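Local coordinates for protein mannosephosphate isomerase, putative (Archaeoglobus fulgidus, PDB 1ZX5) that probably interconverts D-mannose 6-phosphate and D-fructose 6-phosphate as a zinc-dependent mannose-6-phosphate isomerase of the type 1 family, at residues A[66-69]-A[70-73]; A[136-139]-A[140-143]; A[151-154]-A[155-158]. All coordinates share one frame; numbering follows the deposited sequence.

Contact 1 (A[66-69]-A[70-73])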
ATOM      1  N   SER A  66      -3.613 -14.356  14.538  1.00 34.36           N
ATOM      2  CA  SER A  66      -4.588 -15.112  15.329  1.00 35.53           C
ATOM      3  C   SER A  66      -4.145 -15.288  16.796  1.00 35.51           C
ATOM      4  O   SER A  66      -4.983 -15.301  17.692  1.00 35.65           O
ATOM      5  CB  SER A  66      -4.961 -16.453  14.671  1.00 35.82           C
ATOM      6  OG  SER A  66      -3.841 -17.313  14.569  1.00 37.86           O
ATOM      7  N   LYS A  67      -2.837 -15.380  17.033  1.00 35.63           N
ATOM      8  CA  LYS A  67      -2.301 -15.536  18.393  1.00 36.05           C
ATOM      9  C   LYS A  67      -2.084 -14.229  19.161  1.00 35.73           C
ATOM     10  O   LYS A  67      -2.117 -14.233  20.389  1.00 35.77           O
ATOM     11  CB  LYS A  67      -0.990 -16.319  18.378  1.00 36.25           C
ATOM     12  CG  LYS A  67      -1.145 -17.762  17.968  1.00 39.33           C
ATOM     13  CD  LYS A  67       0.186 -18.501  17.984  1.00 43.86           C
ATOM     14  CE  LYS A  67      -0.016 -19.949  17.516  1.00 47.42           C
ATOM     15  NZ  LYS A  67       1.137 -20.831  17.869  1.00 49.28           N
ATOM     16  N   HIS A  68      -1.854 -13.120  18.451  1.00 35.38           N
ATOM     17  CA  HIS A  68      -1.380 -11.884  19.094  1.00 35.23           C
ATOM     18  C   HIS A  68      -2.151 -10.644  18.665  1.00 35.04           C
ATOM     19  O   HIS A  68      -1.683  -9.508  18.801  1.00 35.22           O
ATOM     20  CB  HIS A  68       0.124 -11.706  18.854  1.00 34.97           C
ATOM     21  CG  HIS A  68       0.947 -12.824  19.413  1.00 35.87           C
ATOM     22  ND1 HIS A  68       1.135 -13.001  20.768  1.00 35.34           N
ATOM     23  CD2 HIS A  68       1.606 -13.838  18.803  1.00 36.25           C
ATOM     24  CE1 HIS A  68       1.886 -14.070  20.967  1.00 36.26           C
ATOM     25  NE2 HIS A  68       2.186 -14.596  19.793  1.00 36.26           N
ATOM     26  N   ARG A  69      -3.351 -10.885  18.168  1.00 34.76           N
ATOM     27  CA  ARG A  69      -4.213  -9.855  17.625  1.00 34.80           C
ATOM     28  C   ARG A  69      -4.403  -8.615  18.513  1.00 34.04           C
ATOM     29  O   ARG A  69      -4.218  -7.497  18.036  1.00 33.49           O
ATOM     30  CB  ARG A  69      -5.547 -10.502  17.300  1.00 35.09           C
ATOM     31  CG  ARG A  69      -6.665  -9.562  17.150  1.00 37.45           C
ATOM     32  CD  ARG A  69      -7.969 -10.299  17.333  1.00 40.96           C
ATOM     33  NE  ARG A  69      -9.007  -9.338  17.657  1.00 43.73           N
ATOM     34  CZ  ARG A  69      -9.448  -8.423  16.809  1.00 44.86           C
ATOM     35  NH1 ARG A  69      -8.946  -8.358  15.584  1.00 46.13           N
ATOM     36  NH2 ARG A  69     -10.396  -7.579  17.182  1.00 46.68           N
ATOM     37  N   ASP A  70      -4.770  -8.819  19.782  1.00 33.58           N
ATOM     38  CA  ASP A  70      -5.013  -7.717  20.730  1.00 33.57           C
ATOM     39  C   ASP A  70      -3.753  -6.900  20.996  1.00 32.52           C
ATOM     40  O   ASP A  70      -3.797  -5.678  20.963  1.00 31.78           O
ATOM     41  CB  ASP A  70      -5.582  -8.230  22.068  1.00 34.26           C
ATOM     42  CG  ASP A  70      -6.978  -8.841  21.931  1.00 37.09           C
ATOM     43  OD1 ASP A  70      -7.602  -8.735  20.848  1.00 40.74           O
ATOM     44  OD2 ASP A  70      -7.459  -9.435  22.923  1.00 40.28           O
ATOM     45  N   GLU A  71      -2.641  -7.588  21.256  1.00 32.09           N
ATOM     46  CA  GLU A  71      -1.343  -6.934  21.439  1.00 32.16           C
ATOM     47  C   GLU A  71      -0.862  -6.192  20.187  1.00 31.67           C
ATOM     48  O   GLU A  71      -0.334  -5.085  20.290  1.00 31.56           O
ATOM     49  CB  GLU A  71      -0.269  -7.925  21.897  1.00 32.02           C
ATOM     50  CG  GLU A  71       0.994  -7.218  22.373  1.00 32.36           C
ATOM     51  CD  GLU A  71       2.129  -8.155  22.763  1.00 32.50           C
ATOM     52  OE1 GLU A  71       1.875  -9.364  22.983  1.00 32.44           O
ATOM     53  OE2 GLU A  71       3.281  -7.664  22.863  1.00 30.82           O
ATOM     54  N   LEU A  72      -1.045  -6.799  19.016  1.00 31.38           N
ATOM     55  CA  LEU A  72      -0.671  -6.146  17.764  1.00 31.31           C
ATOM     56  C   LEU A  72      -1.482  -4.882  17.496  1.00 31.40           C
ATOM     57  O   LEU A  72      -0.922  -3.849  17.129  1.00 31.48           O
ATOM     58  CB  LEU A  72      -0.804  -7.095  16.570  1.00 31.22           C
ATOM     59  CG  LEU A  72       0.326  -8.072  16.250  1.00 31.44           C
ATOM     60  CD1 LEU A  72      -0.138  -9.000  15.131  1.00 31.92           C
ATOM     61  CD2 LEU A  72       1.601  -7.340  15.852  1.00 30.72           C
ATOM     62  N   LEU A  73      -2.798  -4.971  17.677  1.00 31.37           N
ATOM     63  CA  LEU A  73      -3.692  -3.890  17.282  1.00 31.36           C
ATOM     64  C   LEU A  73      -3.828  -2.802  18.330  1.00 31.37           C
ATOM     65  O   LEU A  73      -4.060  -1.640  17.982  1.00 31.07           O
ATOM     66  CB  LEU A  73      -5.071  -4.428  16.903  1.00 31.25           C
ATOM     67  CG  LEU A  73      -5.184  -5.310  15.654  1.00 32.24           C
ATOM     68  CD1 LEU A  73      -6.604  -5.874  15.559  1.00 32.42           C
ATOM     69  CD2 LEU A  73      -4.804  -4.571  14.364  1.00 32.05           C
TER
HETATM   70  O   HOH W   1      -0.041 -11.259  22.613  1.00 40.12           O
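Arg69 reaches both Asp70 and Leu73 across a kink in the last turn of helix 61-73, where the backbone N atoms of Asp70 and Glu71 have no bond to the turn before. Regular i to i+4 bonding resumes with Leu72 N to His68 O (2.8 Å) and Leu73 N to Arg69 O (2.9 Å). The Arg69 side chain leaves CB with CG placed beside its own carbonyl carbon and opposite its N (chi1 161°), then runs out extended to NE. CB and CG lie against Asp70 N, CD is 3.9 Å from Asp70 OD1, and NE forms a salt bridge with that same oxygen at 3.5 Å. The two flat groups are turned 69° against each other, so the charges meet without a paired, coplanar grip. At the tip, NH1 rests 3.4 Å from Leu73 CD1 and hydrogen-bonds to Phe80 O, tying the helix end to the following chain. Replacing Arg69 by alanine would probably leave Phe80 O without this donor and Asp70 without its cationic mate. On another side of the turn, the buried Glu71 carboxylate takes bonds from Glu3 N, Leu4 N and Ser280 OG. A water bridges it to His68, lying in the imidazole plane 2.8 Å from His68 ND1 and donating to Glu71 OE1 at 2.7 Å.

Contact 2 (A[136-139]-A[140-143])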
ATOM      1  N   ASP A 136     -16.743  14.228 -17.258  1.00 35.30           N
ATOM      2  CA  ASP A 136     -17.842  13.255 -17.245  1.00 35.07           C
ATOM      3  C   ASP A 136     -17.758  12.342 -18.469  1.00 35.06           C
ATOM      4  O   ASP A 136     -17.457  12.796 -19.572  1.00 34.95           O
ATOM      5  CB  ASP A 136     -19.199  13.963 -17.254  1.00 35.02           C
ATOM      6  CG  ASP A 136     -19.542  14.636 -15.928  1.00 35.24           C
ATOM      7  OD1 ASP A 136     -18.738  14.600 -14.972  1.00 34.26           O
ATOM      8  OD2 ASP A 136     -20.647  15.213 -15.847  1.00 36.30           O
ATOM      9  N   VAL A 137     -18.003  11.052 -18.268  1.00 35.11           N
ATOM     10  CA  VAL A 137     -18.023  10.088 -19.372  1.00 34.98           C
ATOM     11  C   VAL A 137     -19.302   9.262 -19.306  1.00 35.39           C
ATOM     12  O   VAL A 137     -19.937   9.168 -18.255  1.00 35.28           O
ATOM     13  CB  VAL A 137     -16.763   9.138 -19.391  1.00 35.00           C
ATOM     14  CG1 VAL A 137     -15.477   9.927 -19.601  1.00 34.26           C
ATOM     15  CG2 VAL A 137     -16.684   8.278 -18.132  1.00 33.83           C
ATOM     16  N   LYS A 138     -19.683   8.676 -20.435  1.00 36.07           N
ATOM     17  CA  LYS A 138     -20.814   7.762 -20.480  1.00 37.08           C
ATOM     18  C   LYS A 138     -20.298   6.326 -20.584  1.00 37.03           C
ATOM     19  O   LYS A 138     -19.431   6.034 -21.405  1.00 36.74           O
ATOM     20  CB  LYS A 138     -21.727   8.091 -21.665  1.00 36.81           C
ATOM     21  CG  LYS A 138     -22.301   9.510 -21.663  1.00 37.80           C
ATOM     22  CD  LYS A 138     -23.317   9.669 -22.792  1.00 38.75           C
ATOM     23  CE  LYS A 138     -23.494  11.130 -23.217  1.00 42.71           C
ATOM     24  NZ  LYS A 138     -24.459  11.875 -22.348  1.00 44.09           N
ATOM     25  N   ILE A 139     -20.829   5.440 -19.746  1.00 37.76           N
ATOM     26  CA  ILE A 139     -20.476   4.018 -19.789  1.00 38.89           C
ATOM     27  C   ILE A 139     -20.482   3.455 -21.216  1.00 39.16           C
ATOM     28  O   ILE A 139     -19.548   2.756 -21.607  1.00 39.01           O
ATOM     29  CB  ILE A 139     -21.377   3.167 -18.836  1.00 38.92           C
ATOM     30  CG1 ILE A 139     -20.725   3.026 -17.459  1.00 39.49           C
ATOM     31  CG2 ILE A 139     -21.633   1.766 -19.402  1.00 40.38           C
ATOM     32  CD1 ILE A 139     -19.393   2.249 -17.435  1.00 38.74           C
ATOM     33  N   GLU A 140     -21.527   3.783 -21.978  1.00 39.81           N
ATOM     34  CA  GLU A 140     -21.711   3.297 -23.349  1.00 40.82           C
ATOM     35  C   GLU A 140     -20.577   3.726 -24.271  1.00 40.61           C
ATOM     36  O   GLU A 140     -20.160   2.962 -25.140  1.00 40.59           O
ATOM     37  CB  GLU A 140     -23.045   3.787 -23.944  1.00 41.32           C
ATOM     38  CG  GLU A 140     -24.296   3.424 -23.146  1.00 44.45           C
ATOM     39  CD  GLU A 140     -24.543   4.342 -21.937  1.00 48.58           C
ATOM     40  OE1 GLU A 140     -24.036   5.495 -21.918  1.00 49.18           O
ATOM     41  OE2 GLU A 140     -25.254   3.896 -21.000  1.00 50.27           O
ATOM     42  N   GLU A 141     -20.099   4.955 -24.092  1.00 40.43           N
ATOM     43  CA  GLU A 141     -19.010   5.470 -24.909  1.00 40.96           C
ATOM     44  C   GLU A 141     -17.654   4.845 -24.542  1.00 40.64           C
ATOM     45  O   GLU A 141     -16.808   4.658 -25.417  1.00 40.53           O
ATOM     46  CB  GLU A 141     -18.990   7.005 -24.887  1.00 40.86           C
ATOM     47  CG  GLU A 141     -20.091   7.607 -25.794  1.00 42.36           C
ATOM     48  CD  GLU A 141     -20.411   9.081 -25.518  1.00 42.33           C
ATOM     49  OE1 GLU A 141     -19.645   9.748 -24.782  1.00 43.14           O
ATOM     50  OE2 GLU A 141     -21.443   9.569 -26.050  1.00 44.11           O
ATOM     51  N   LEU A 142     -17.467   4.504 -23.263  1.00 40.29           N
ATOM     52  CA  LEU A 142     -16.298   3.733 -22.823  1.00 40.36           C
ATOM     53  C   LEU A 142     -16.291   2.340 -23.457  1.00 40.99           C
ATOM     54  O   LEU A 142     -15.246   1.858 -23.884  1.00 40.37           O
ATOM     55  CB  LEU A 142     -16.258   3.605 -21.295  1.00 39.73           C
ATOM     56  CG  LEU A 142     -16.048   4.845 -20.429  1.00 38.46           C
ATOM     57  CD1 LEU A 142     -16.109   4.459 -18.968  1.00 37.06           C
ATOM     58  CD2 LEU A 142     -14.729   5.518 -20.739  1.00 36.64           C
ATOM     59  N   GLU A 143     -17.464   1.709 -23.512  1.00 42.17           N
ATOM     60  CA  GLU A 143     -17.655   0.414 -24.189  1.00 43.66           C
ATOM     61  C   GLU A 143     -17.335   0.432 -25.685  1.00 43.87           C
ATOM     62  O   GLU A 143     -16.797  -0.539 -26.206  1.00 44.12           O
ATOM     63  CB  GLU A 143     -19.083  -0.089 -23.993  1.00 43.91           C
ATOM     64  CG  GLU A 143     -19.254  -0.943 -22.774  1.00 45.94           C
ATOM     65  CD  GLU A 143     -20.712  -1.284 -22.490  1.00 48.68           C
ATOM     66  OE1 GLU A 143     -21.349  -1.931 -23.348  1.00 49.88           O
ATOM     67  OE2 GLU A 143     -21.208  -0.919 -21.398  1.00 49.34           O
TER
HETATM   68  O   HOH W   2     -18.093   9.452 -22.737  1.00 52.33           O
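Helix 139-146 starts here, with Lys138 at the N-cap: its O takes a bond from Leu142 N at 3.1 Å and a weaker one from Glu141 N, while Ile139 O receives Glu143 N. Lys138 and Glu141 lie side by side and point the same way, the Lys138 methylenes running along the carboxylate with CD 3.8 Å from Glu141 OE2. The lysine chain then bends at its last torsion (chi4 -83°), leaving Lys138 NZ 5.3 Å from Glu141 OE2, too far for a salt bridge. On the inner side, Val137 CG2 meets Leu142 CD1 at 4.0 Å, the two side chains crossing at about a right angle, and Ile139 CD1 adds to this apolar patch; Ile139 and Leu142 pack on Trp201 of helix 201-207, and Val137 on Thr210. Ile139 CG2 also touches Glu143 OE2 (3.4 Å), an oxygen that is hydrogen-bonded to Trp201 NE1. A water accepts from Lys138 N and donates to Glu141 OE1 at 2.6 Å, linking the two positions that a capping box would join directly. Water thus serves the N-cap amide, and the carboxylates of Glu140 and Glu141, set in the first turn, are likely to be favourable to the positive end of the helix dipole.

Contact 3 (A[151-154]-A[155-158]). With LFR (beta-L-fructofuranose), chain B.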
ATOM      1  N   PHE A 151      -7.176   1.058 -27.072  1.00 38.76           N
ATOM      2  CA  PHE A 151      -7.483   2.433 -26.720  1.00 37.30           C
ATOM      3  C   PHE A 151      -6.795   2.791 -25.399  1.00 36.77           C
ATOM      4  O   PHE A 151      -6.870   2.033 -24.428  1.00 37.22           O
ATOM      5  CB  PHE A 151      -8.993   2.677 -26.632  1.00 36.99           C
ATOM      6  CG  PHE A 151      -9.337   4.079 -26.224  1.00 36.63           C
ATOM      7  CD1 PHE A 151      -9.277   5.120 -27.154  1.00 35.96           C
ATOM      8  CD2 PHE A 151      -9.666   4.373 -24.905  1.00 35.50           C
ATOM      9  CE1 PHE A 151      -9.559   6.435 -26.774  1.00 36.23           C
ATOM     10  CE2 PHE A 151      -9.949   5.681 -24.515  1.00 35.51           C
ATOM     11  CZ  PHE A 151      -9.902   6.713 -25.453  1.00 36.48           C
ATOM     12  N   ASP A 152      -6.117   3.933 -25.368  1.00 35.58           N
ATOM     13  CA  ASP A 152      -5.428   4.360 -24.161  1.00 34.67           C
ATOM     14  C   ASP A 152      -6.431   5.044 -23.235  1.00 33.63           C
ATOM     15  O   ASP A 152      -6.679   6.243 -23.355  1.00 33.88           O
ATOM     16  CB  ASP A 152      -4.249   5.289 -24.509  1.00 34.93           C
ATOM     17  CG  ASP A 152      -3.363   5.614 -23.303  1.00 35.51           C
ATOM     18  OD1 ASP A 152      -3.632   5.136 -22.184  1.00 35.43           O
ATOM     19  OD2 ASP A 152      -2.379   6.359 -23.478  1.00 37.20           O
ATOM     20  N   PHE A 153      -7.020   4.271 -22.325  1.00 32.00           N
ATOM     21  CA  PHE A 153      -7.996   4.808 -21.367  1.00 30.74           C
ATOM     22  C   PHE A 153      -7.404   5.822 -20.385  1.00 30.26           C
ATOM     23  O   PHE A 153      -8.140   6.638 -19.817  1.00 29.65           O
ATOM     24  CB  PHE A 153      -8.684   3.679 -20.594  1.00 30.43           C
ATOM     25  CG  PHE A 153      -9.686   2.905 -21.408  1.00 30.16           C
ATOM     26  CD1 PHE A 153     -10.969   3.410 -21.620  1.00 29.55           C
ATOM     27  CD2 PHE A 153      -9.343   1.682 -21.968  1.00 28.47           C
ATOM     28  CE1 PHE A 153     -11.901   2.705 -22.371  1.00 30.05           C
ATOM     29  CE2 PHE A 153     -10.263   0.963 -22.718  1.00 30.81           C
ATOM     30  CZ  PHE A 153     -11.554   1.476 -22.922  1.00 30.52           C
ATOM     31  N   LYS A 154      -6.085   5.761 -20.182  1.00 29.43           N
ATOM     32  CA  LYS A 154      -5.383   6.723 -19.329  1.00 29.19           C
ATOM     33  C   LYS A 154      -5.520   8.166 -19.842  1.00 29.58           C
ATOM     34  O   LYS A 154      -5.436   9.101 -19.050  1.00 29.70           O
ATOM     35  CB  LYS A 154      -3.902   6.362 -19.165  1.00 29.13           C
ATOM     36  CG  LYS A 154      -3.619   4.926 -18.716  1.00 27.92           C
ATOM     37  CD  LYS A 154      -2.169   4.723 -18.234  1.00 28.85           C
ATOM     38  CE  LYS A 154      -1.119   5.195 -19.257  1.00 27.13           C
ATOM     39  NZ  LYS A 154      -1.274   4.584 -20.597  1.00 27.58           N
ATOM     40  N   THR A 155      -5.742   8.338 -21.154  1.00 29.86           N
ATOM     41  CA  THR A 155      -5.993   9.668 -21.741  1.00 30.36           C
ATOM     42  C   THR A 155      -7.279  10.327 -21.215  1.00 30.32           C
ATOM     43  O   THR A 155      -7.478  11.523 -21.396  1.00 30.75           O
ATOM     44  CB  THR A 155      -6.045   9.661 -23.300  1.00 30.48           C
ATOM     45  OG1 THR A 155      -7.090   8.796 -23.754  1.00 31.01           O
ATOM     46  CG2 THR A 155      -4.711   9.230 -23.915  1.00 31.16           C
ATOM     47  N   LEU A 156      -8.139   9.549 -20.557  1.00 29.99           N
ATOM     48  CA  LEU A 156      -9.413  10.061 -20.038  1.00 29.19           C
ATOM     49  C   LEU A 156      -9.316  10.473 -18.564  1.00 28.88           C
ATOM     50  O   LEU A 156     -10.274  11.004 -17.995  1.00 28.86           O
ATOM     51  CB  LEU A 156     -10.519   9.019 -20.237  1.00 28.85           C
ATOM     52  CG  LEU A 156     -10.730   8.492 -21.663  1.00 29.33           C
ATOM     53  CD1 LEU A 156     -11.829   7.453 -21.706  1.00 29.56           C
ATOM     54  CD2 LEU A 156     -11.061   9.629 -22.656  1.00 30.04           C
ATOM     55  N   LEU A 157      -8.149  10.249 -17.962  1.00 28.10           N
ATOM     56  CA  LEU A 157      -7.961  10.440 -16.526  1.00 28.03           C
ATOM     57  C   LEU A 157      -7.095  11.660 -16.202  1.00 27.78           C
ATOM     58  O   LEU A 157      -6.291  12.090 -17.035  1.00 27.68           O
ATOM     59  CB  LEU A 157      -7.316   9.185 -15.896  1.00 27.96           C
ATOM     60  CG  LEU A 157      -7.942   7.797 -16.100  1.00 28.08           C
ATOM     61  CD1 LEU A 157      -7.225   6.774 -15.232  1.00 27.20           C
ATOM     62  CD2 LEU A 157      -9.426   7.796 -15.801  1.00 26.86           C
ATOM     63  N   ASN A 158      -7.247  12.201 -14.995  1.00 27.67           N
ATOM     64  CA  ASN A 158      -6.302  13.214 -14.503  1.00 28.55           C
ATOM     65  C   ASN A 158      -4.908  12.603 -14.518  1.00 28.71           C
ATOM     66  O   ASN A 158      -4.706  11.503 -14.001  1.00 28.51           O
ATOM     67  CB  ASN A 158      -6.630  13.685 -13.083  1.00 28.27           C
ATOM     68  CG  ASN A 158      -8.037  14.252 -12.950  1.00 30.08           C
ATOM     69  OD1 ASN A 158      -8.809  13.818 -12.082  1.00 32.60           O
ATOM     70  ND2 ASN A 158      -8.374  15.226 -13.792  1.00 28.99           N
TER
HETATM   71  C1  LFR B 600      -4.325   1.381 -21.742  1.00 64.16           C
HETATM   72  C2  LFR B 600      -2.851   1.107 -21.392  1.00 65.73           C
HETATM   73  C3  LFR B 600      -2.610  -0.399 -21.245  1.00 66.12           C
HETATM   74  C4  LFR B 600      -1.652  -0.809 -22.341  1.00 66.97           C
HETATM   75  C5  LFR B 600      -1.326   0.462 -23.120  1.00 67.21           C
HETATM   76  C6  LFR B 600       0.177   0.740 -23.136  1.00 67.93           C
HETATM   77  O1  LFR B 600      -5.045   2.105 -20.734  1.00 61.31           O
HETATM   78  O2  LFR B 600      -2.435   1.791 -20.187  1.00 64.10           O
HETATM   79  O3  LFR B 600      -1.994  -0.733 -20.005  1.00 67.32           O
HETATM   80  O4  LFR B 600      -2.315  -1.771 -23.166  1.00 67.03           O
HETATM   81  O5  LFR B 600      -2.048   1.547 -22.506  1.00 66.57           O
HETATM   82  O6  LFR B 600       0.572   1.627 -24.195  1.00 68.14           O
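The sugar pocket that holds beta-L-fructofuranose has part of its wall in a 3-10 turn, where Asp152 and Thr155 meet just before strand 157-161. Asp152 O is gripped twice by one residue: Thr155 OG1 approaches almost straight in line with the carbonyl at 2.6 Å, and Thr155 N comes from above the carbonyl plane at 3.2 Å. The hydroxyl gets there because it sits between its own N and carbonyl carbon (chi1 60°), which also turns CG2 against the Asp152 carboxylate. Two further i to i+3 bonds, Leu156 N to Phe153 O and Leu157 N to Lys154 O, carry the turn into the strand.

Lys154, doubly bent at chi3 and chi4, curls back so that NZ pairs with Asp152 OD1 at 2.9 Å, on the syn side of the carboxylate and 30° out of its plane. The same NZ gives a hydrogen bond to the sugar O2 at 3.1 Å, and the ammonium also makes a cation-pi contact with Tyr130. Phe153 N adds a weak bond to sugar O1. Asp150, Gln97 and Thr96 hold the sugar as well.

On the side of the turn toward helix 139-146, Phe151 stands edge-to-face on Phe153, its CD2 lying 3.6 Å above the centre of that ring. Leu156 CD1 lies at the rim of the Phe151 ring, 3.8 Å from CE2, and also reaches Phe153 CD1, closing an apolar cluster. The salt bridge probably helps to hold the Asp152 carboxylate and to keep the ammonium turned to the sugar. Asp152, itself beside sugar O1, thus also positions Lys154, and a polar ligand is likely to be met by an oriented charge rather than a loose chain.

Contacts 2 and 3 are neighbours, their centres 12 Å apart, whereas contact 1 lies across the chain's centre, 46 Å from contact 2 and 43 Å from contact 3. Helix 139-146 lies behind the sugar-binding turn: Leu142 CD2 packs on Leu156 CD1 at 3.6 Å, and Leu142 O touches Phe153 CE1. Contact 3 itself binds beta-L-fructofuranose, while contact 2 stands one layer back, the side chain of Leu142 being about 10 Å from the sugar. Contact 1, with nearest atoms about 32 Å from contact 3, has no part in this pocket; its helix end instead joins the N-terminal residues and the loop around Ser280.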